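Long-range contacts in myosin regulatory light chain (Physarum polycephalum, PDB 2BL0), which binds a calcium ion in an EF-hand loop and, as a regulatory light chain, forms part of the regulatory domain of myosin II: residues 93-98 / 130-135; 121-126 / 134-139. One frame throughout, in Å; residues are numbered along the deposited sequence.

Contact 1: 93-98 / 130-135; sequences TGYIPK and QIRYDN
Tyr-95 meets Gln-130 along its CB and CD2 side and Arg-132 over a ring face and at its hydroxyl. Tyr-95 CB stands 3.9 Å from Ile-131 O. CG of Tyr-95 is anti to the carbonyl carbon, beside the backbone N (chi1 -75°). The Tyr-95 and Gln-130 side chains cross at about a right angle: Gln-130 NE2 comes to 3.2 Å from Tyr-95 CD2 and lies near Tyr-95 CE2 as well, ring and amide planes 68° apart. Arg-132 CG sits over one ring face in a CH-pi contact, 3.7 Å from the Tyr-95 centroid, offset toward CZ and CE1. At the tip, Tyr-95 OH rests above the centre of the Arg-132 guanidinium, 4.0 Å from CZ of Arg-132, the two planes only 26° apart. An alanine here would probably leave the Arg-132 chain without the ring it packs on and set its guanidinium freer to turn.

The backbones form the short antiparallel bridge that joins the two loops of an EF-hand pair. Ile-96 N donates to Ile-131 O at 2.9 Å and Ile-131 N returns the bond to Ile-96 O at 3.1 Å, both nearly straight. On the face opposite Pro-97 and Gln-130, Ile-96 CB packs on Ile-131 CG1, and Ile-96 CD1 reaches Tyr-133 CD2 at 3.6 Å. The Tyr-133 ring stacks with Phe-85, while its OH is hydrogen-bonded to Asp-89 OD2.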
loop_
_atom_site.group_PDB
_atom_site.type_symbol
_atom_site.label_atom_id
_atom_site.label_comp_id
_atom_site.label_asym_id
_atom_site.label_seq_id
_atom_site.Cartn_x
_atom_site.Cartn_y
_atom_site.Cartn_z
ATOM N N THR C 93 17.783 -6.385 -9.402
ATOM C CA THR C 93 18.170 -7.762 -9.718
ATOM C C THR C 93 17.240 -8.406 -10.741
ATOM O O THR C 93 17.675 -9.238 -11.544
ATOM C CB THR C 93 18.226 -8.622 -8.420
ATOM O OG1 THR C 93 19.141 -8.038 -7.484
ATOM C CG2 THR C 93 18.847 -9.993 -8.677
ATOM N N GLY C 94 15.971 -8.001 -10.719
ATOM C CA GLY C 94 14.933 -8.677 -11.471
ATOM C C GLY C 94 14.535 -10.007 -10.853
ATOM O O GLY C 94 13.739 -10.731 -11.440
ATOM N N TYR C 95 15.076 -10.328 -9.677
ATOM C CA TYR C 95 14.772 -11.587 -8.995
ATOM C C TYR C 95 14.326 -11.336 -7.551
ATOM O O TYR C 95 14.827 -10.429 -6.883
ATOM C CB TYR C 95 15.990 -12.524 -9.009
ATOM C CG TYR C 95 16.261 -13.193 -10.345
ATOM C CD1 TYR C 95 16.843 -12.487 -11.394
ATOM C CD2 TYR C 95 15.936 -14.534 -10.558
ATOM C CE1 TYR C 95 17.096 -13.094 -12.620
ATOM C CE2 TYR C 95 16.183 -15.150 -11.781
ATOM C CZ TYR C 95 16.767 -14.427 -12.807
ATOM O OH TYR C 95 17.020 -15.031 -14.021
ATOM N N ILE C 96 13.365 -12.141 -7.096
ATOM C CA ILE C 96 12.863 -12.105 -5.725
ATOM C C ILE C 96 12.909 -13.541 -5.189
ATOM O O ILE C 96 12.459 -14.463 -5.861
ATOM C CB ILE C 96 11.400 -11.572 -5.679
ATOM C CG1 ILE C 96 11.312 -10.141 -6.236
ATOM C CG2 ILE C 96 10.838 -11.648 -4.241
ATOM C CD1 ILE C 96 9.894 -9.648 -6.490
ATOM N N PRO C 97 13.460 -13.753 -3.994
ATOM C CA PRO C 97 13.451 -15.093 -3.381
ATOM C C PRO C 97 12.021 -15.603 -3.146
ATOM O O PRO C 97 11.204 -14.840 -2.496
ATOM C CB PRO C 97 14.142 -14.868 -2.023
ATOM C CG PRO C 97 14.947 -13.639 -2.212
ATOM C CD PRO C 97 14.152 -12.764 -3.146
ATOM N N LYS C 98 11.733 -16.830 -3.642
ATOM C CA LYS C 98 10.352 -17.350 -3.689
ATOM C C LYS C 98 9.724 -17.492 -2.281
ATOM O O LYS C 98 8.506 -17.425 -2.146
ATOM C CB LYS C 98 10.280 -18.667 -4.509
ATOM C CG LYS C 98 9.708 -19.907 -3.815
ATOM C CD LYS C 98 8.347 -20.307 -4.360
ATOM C CE LYS C 98 7.707 -21.401 -3.522
ATOM N NZ LYS C 98 8.421 -22.702 -3.639
ATOM N N GLN C 130 13.729 -19.239 -7.007
ATOM C CA GLN C 130 13.814 -17.845 -7.426
ATOM C C GLN C 130 12.805 -17.491 -8.506
ATOM O O GLN C 130 12.613 -18.229 -9.477
ATOM C CB GLN C 130 15.218 -17.511 -7.912
ATOM C CG GLN C 130 16.080 -16.858 -6.828
ATOM C CD GLN C 130 17.489 -16.559 -7.295
ATOM O OE1 GLN C 130 18.414 -16.519 -6.487
ATOM N NE2 GLN C 130 17.659 -16.346 -8.596
ATOM N N ILE C 131 12.191 -16.328 -8.331
ATOM C CA ILE C 131 11.162 -15.856 -9.242
ATOM C C ILE C 131 11.731 -14.622 -9.980
ATOM O O ILE C 131 12.235 -13.639 -9.325
ATOM C CB ILE C 131 9.813 -15.593 -8.449
ATOM C CG1 ILE C 131 9.788 -14.241 -7.752
ATOM C CG2 ILE C 131 9.530 -16.697 -7.436
ATOM C CD1 ILE C 131 8.983 -13.225 -8.543
ATOM N N ARG C 132 11.684 -14.684 -11.343
ATOM C CA ARG C 132 12.212 -13.587 -12.170
ATOM C C ARG C 132 11.250 -12.405 -12.357
ATOM O O ARG C 132 11.655 -11.352 -12.853
ATOM C CB ARG C 132 12.642 -14.098 -13.549
ATOM C CG ARG C 132 13.846 -13.347 -14.104
ATOM C CD ARG C 132 13.542 -12.382 -15.242
ATOM N NE ARG C 132 14.617 -12.343 -16.231
ATOM C CZ ARG C 132 14.962 -13.360 -17.017
ATOM N NH1 ARG C 132 15.955 -13.214 -17.886
ATOM N NH2 ARG C 132 14.319 -14.524 -16.947
ATOM N N TYR C 133 10.004 -12.578 -11.934
ATOM C CA TYR C 133 8.861 -11.707 -12.266
ATOM C C TYR C 133 8.732 -11.014 -13.638
ATOM O O TYR C 133 7.618 -10.647 -14.015
ATOM C CB TYR C 133 8.628 -10.684 -11.148
ATOM C CG TYR C 133 9.695 -9.628 -10.972
ATOM C CD1 TYR C 133 9.671 -8.454 -11.720
ATOM C CD2 TYR C 133 10.693 -9.779 -10.007
ATOM C CE1 TYR C 133 10.612 -7.470 -11.542
ATOM C CE2 TYR C 133 11.647 -8.802 -9.821
ATOM C CZ TYR C 133 11.602 -7.645 -10.589
ATOM O OH TYR C 133 12.550 -6.661 -10.404
ATOM N N ASP C 134 9.818 -10.820 -14.391
ATOM C CA ASP C 134 9.698 -10.258 -15.738
ATOM C C ASP C 134 9.015 -11.236 -16.668
ATOM O O ASP C 134 8.378 -10.817 -17.625
ATOM C CB ASP C 134 11.057 -9.840 -16.305
ATOM C CG ASP C 134 11.543 -8.532 -15.724
ATOM O OD1 ASP C 134 10.769 -7.551 -15.797
ATOM O OD2 ASP C 134 12.662 -8.401 -15.163
ATOM N N ASN C 135 9.115 -12.531 -16.376
ATOM C CA ASN C 135 8.394 -13.545 -17.155
ATOM C C ASN C 135 6.890 -13.333 -17.050
ATOM O O ASN C 135 6.173 -13.530 -18.029
ATOM C CB ASN C 135 8.749 -14.961 -16.695
ATOM C CG ASN C 135 10.172 -15.343 -17.055
ATOM O OD1 ASN C 135 11.057 -14.493 -17.082
ATOM N ND2 ASN C 135 10.392 -16.619 -17.362
#

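Contact 2: 121-126 / 134-139; sequences LGITET and DNFINT
Ile-123 and Thr-124, in the last turn of helix 114-124, face Asn-135 and Phe-136 in the first turn of helix 134-137, with the CA atoms of Thr-124 and Asn-135 5.2 Å apart and those of Ile-123 and Phe-136 6.0 Å apart. The two branches of Ile-123 do different work. CG2, anti to the backbone N, presses on the other helix's backbone, 3.5 Å from Asn-135 O and close to Phe-136 N. CD1 approaches the Phe-136 ring at its edge, near the ring plane, 4.1 Å from CD2 of that residue. CG of Phe-136 stands anti to its own backbone N (chi1 171°), and the ring goes on to pack against Leu-81 and Phe-85 of helix 78-87.

Asn-135 packs against the last turn of helix 114-124, its side chain set obliquely to that of Thr-124. Its CB sits 3.4 Å from Ile-123 O and beside Thr-124 OG1, while ND2 meets the methyl CG2 of Thr-126. A water donates to Ile-123 O at 2.6 Å and accepts a weak bond from Asn-135 ND2, bridging a main-chain carbonyl near the helix end to the amide. The other side of that amide, OD1, takes a weak bond from Arg-132 NH2. An aromatic side chain of another protein chain packs on Ile-123 and an apolar one on Phe-136. The arrangement is that of the helix-loop-helix of an EF-hand: incoming helix 114-124 and outgoing helix 134-137 meet where the loop between them begins and ends.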
loop_
_atom_site.group_PDB
_atom_site.type_symbol
_atom_site.label_atom_id
_atom_site.label_comp_id
_atom_site.label_asym_id
_atom_site.label_seq_id
_atom_site.Cartn_x
_atom_site.Cartn_y
_atom_site.Cartn_z
ATOM N N LEU C 121 3.883 -19.174 -10.230
ATOM C CA LEU C 121 5.191 -19.804 -10.211
ATOM C C LEU C 121 5.446 -20.518 -11.525
ATOM O O LEU C 121 6.582 -20.590 -11.975
ATOM C CB LEU C 121 5.272 -20.832 -9.096
ATOM C CG LEU C 121 5.237 -20.289 -7.681
ATOM C CD1 LEU C 121 5.238 -21.457 -6.711
ATOM C CD2 LEU C 121 6.414 -19.347 -7.445
ATOM N N GLY C 122 4.386 -21.069 -12.115
ATOM C CA GLY C 122 4.481 -21.794 -13.371
ATOM C C GLY C 122 4.962 -20.887 -14.484
ATOM O O GLY C 122 5.459 -21.362 -15.499
ATOM N N ILE C 123 4.802 -19.580 -14.283
ATOM C CA ILE C 123 5.325 -18.576 -15.196
ATOM C C ILE C 123 6.757 -18.143 -14.853
ATOM O O ILE C 123 7.596 -18.068 -15.742
ATOM C CB ILE C 123 4.405 -17.332 -15.215
ATOM C CG1 ILE C 123 3.006 -17.699 -15.725
ATOM C CG2 ILE C 123 5.006 -16.224 -16.091
ATOM C CD1 ILE C 123 1.964 -16.609 -15.444
ATOM N N THR C 124 7.047 -17.839 -13.586
ATOM C CA THR C 124 8.264 -17.063 -13.298
ATOM C C THR C 124 9.332 -17.653 -12.304
ATOM O O THR C 124 10.365 -16.979 -11.989
ATOM C CB THR C 124 7.867 -15.651 -12.841
ATOM O OG1 THR C 124 9.026 -14.795 -12.895
ATOM C CG2 THR C 124 7.449 -15.695 -11.371
ATOM N N GLU C 125 9.094 -18.892 -11.836
ATOM C CA GLU C 125 10.099 -19.661 -11.060
ATOM C C GLU C 125 11.012 -20.550 -11.934
ATOM O O GLU C 125 11.019 -21.780 -11.799
ATOM C CB GLU C 125 9.417 -20.520 -9.977
ATOM C CG GLU C 125 10.371 -20.940 -8.852
ATOM C CD GLU C 125 9.681 -21.671 -7.676
ATOM O OE1 GLU C 125 8.450 -21.858 -7.716
ATOM O OE2 GLU C 125 10.376 -22.066 -6.697
ATOM N N THR C 126 11.814 -19.918 -12.792
ATOM C CA THR C 126 12.658 -20.634 -13.766
ATOM C C THR C 126 13.711 -21.534 -13.099
ATOM O O THR C 126 13.960 -22.652 -13.563
ATOM C CB THR C 126 13.352 -19.635 -14.732
ATOM O OG1 THR C 126 14.305 -18.833 -14.019
ATOM C CG2 THR C 126 12.346 -18.612 -15.298
ATOM N N ASP C 134 9.818 -10.820 -14.391
ATOM C CA ASP C 134 9.698 -10.258 -15.738
ATOM C C ASP C 134 9.015 -11.236 -16.668
ATOM O O ASP C 134 8.378 -10.817 -17.625
ATOM C CB ASP C 134 11.057 -9.840 -16.305
ATOM C CG ASP C 134 11.543 -8.532 -15.724
ATOM O OD1 ASP C 134 10.769 -7.551 -15.797
ATOM O OD2 ASP C 134 12.662 -8.401 -15.163
ATOM N N ASN C 135 9.115 -12.531 -16.376
ATOM C CA ASN C 135 8.394 -13.545 -17.155
ATOM C C ASN C 135 6.890 -13.333 -17.050
ATOM O O ASN C 135 6.173 -13.530 -18.029
ATOM C CB ASN C 135 8.749 -14.961 -16.695
ATOM C CG ASN C 135 10.172 -15.343 -17.055
ATOM O OD1 ASN C 135 11.057 -14.493 -17.082
ATOM N ND2 ASN C 135 10.392 -16.619 -17.362
ATOM N N PHE C 136 6.420 -12.917 -15.873
ATOM C CA PHE C 136 4.996 -12.582 -15.705
ATOM C C PHE C 136 4.617 -11.261 -16.378
ATOM O O PHE C 136 3.626 -11.192 -17.115
ATOM C CB PHE C 136 4.598 -12.521 -14.226
ATOM C CG PHE C 136 3.211 -11.962 -14.011
ATOM C CD1 PHE C 136 3.015 -10.781 -13.311
ATOM C CD2 PHE C 136 2.105 -12.604 -14.551
ATOM C CE1 PHE C 136 1.738 -10.272 -13.120
ATOM C CE2 PHE C 136 0.829 -12.092 -14.378
ATOM C CZ PHE C 136 0.644 -10.924 -13.665
ATOM N N ILE C 137 5.384 -10.210 -16.102
ATOM C CA ILE C 137 5.072 -8.876 -16.614
ATOM C C ILE C 137 5.017 -8.866 -18.124
ATOM O O ILE C 137 4.076 -8.340 -18.716
ATOM C CB ILE C 137 6.128 -7.856 -16.189
ATOM C CG1 ILE C 137 6.116 -7.634 -14.672
ATOM C CG2 ILE C 137 5.894 -6.520 -16.895
ATOM C CD1 ILE C 137 7.212 -6.717 -14.214
ATOM N N ASN C 138 6.058 -9.420 -18.740
ATOM C CA ASN C 138 6.189 -9.412 -20.194
ATOM C C ASN C 138 5.098 -10.198 -20.895
ATOM O O ASN C 138 4.880 -10.002 -22.082
ATOM C CB ASN C 138 7.560 -9.940 -20.629
ATOM C CG ASN C 138 8.693 -9.017 -20.232
ATOM O OD1 ASN C 138 9.855 -9.423 -20.216
ATOM N ND2 ASN C 138 8.365 -7.766 -19.920
ATOM N N THR C 139 4.402 -11.071 -20.163
ATOM C CA THR C 139 3.247 -11.769 -20.738
ATOM C C THR C 139 2.026 -10.862 -20.885
ATOM O O THR C 139 1.057 -11.228 -21.547
ATOM C CB THR C 139 2.870 -13.034 -19.942
ATOM O OG1 THR C 139 4.028 -13.595 -19.326
ATOM C CG2 THR C 139 2.430 -14.136 -20.903
HETATM O O HOH W 1 8.405 -19.410 -17.866
#

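In the fold
Contact 1 joins the two EF-hand loops of the pair, whereas contact 2 closes one of those hands on itself; both end on helix 134-137, and their centres lie about 8 Å apart. Each is partly buried. In contact 1 paired main-chain bonds hold the strands, with Ile-96, Ile-131 and Tyr-133 buried, and Tyr-95, Gln-130 and Arg-132 partly exposed. Contact 2 relies mainly on packing, with a water bridge that is weak on the Asn-135 side, and another protein chain reaches its apolar side but not the segments of contact 1. A probable hydrogen bond from Arg-132 N to Thr-124 O (2.7 Å) links the two. Both lie away from the calcium ion, which Asp-52 and Glu-63 help to bind.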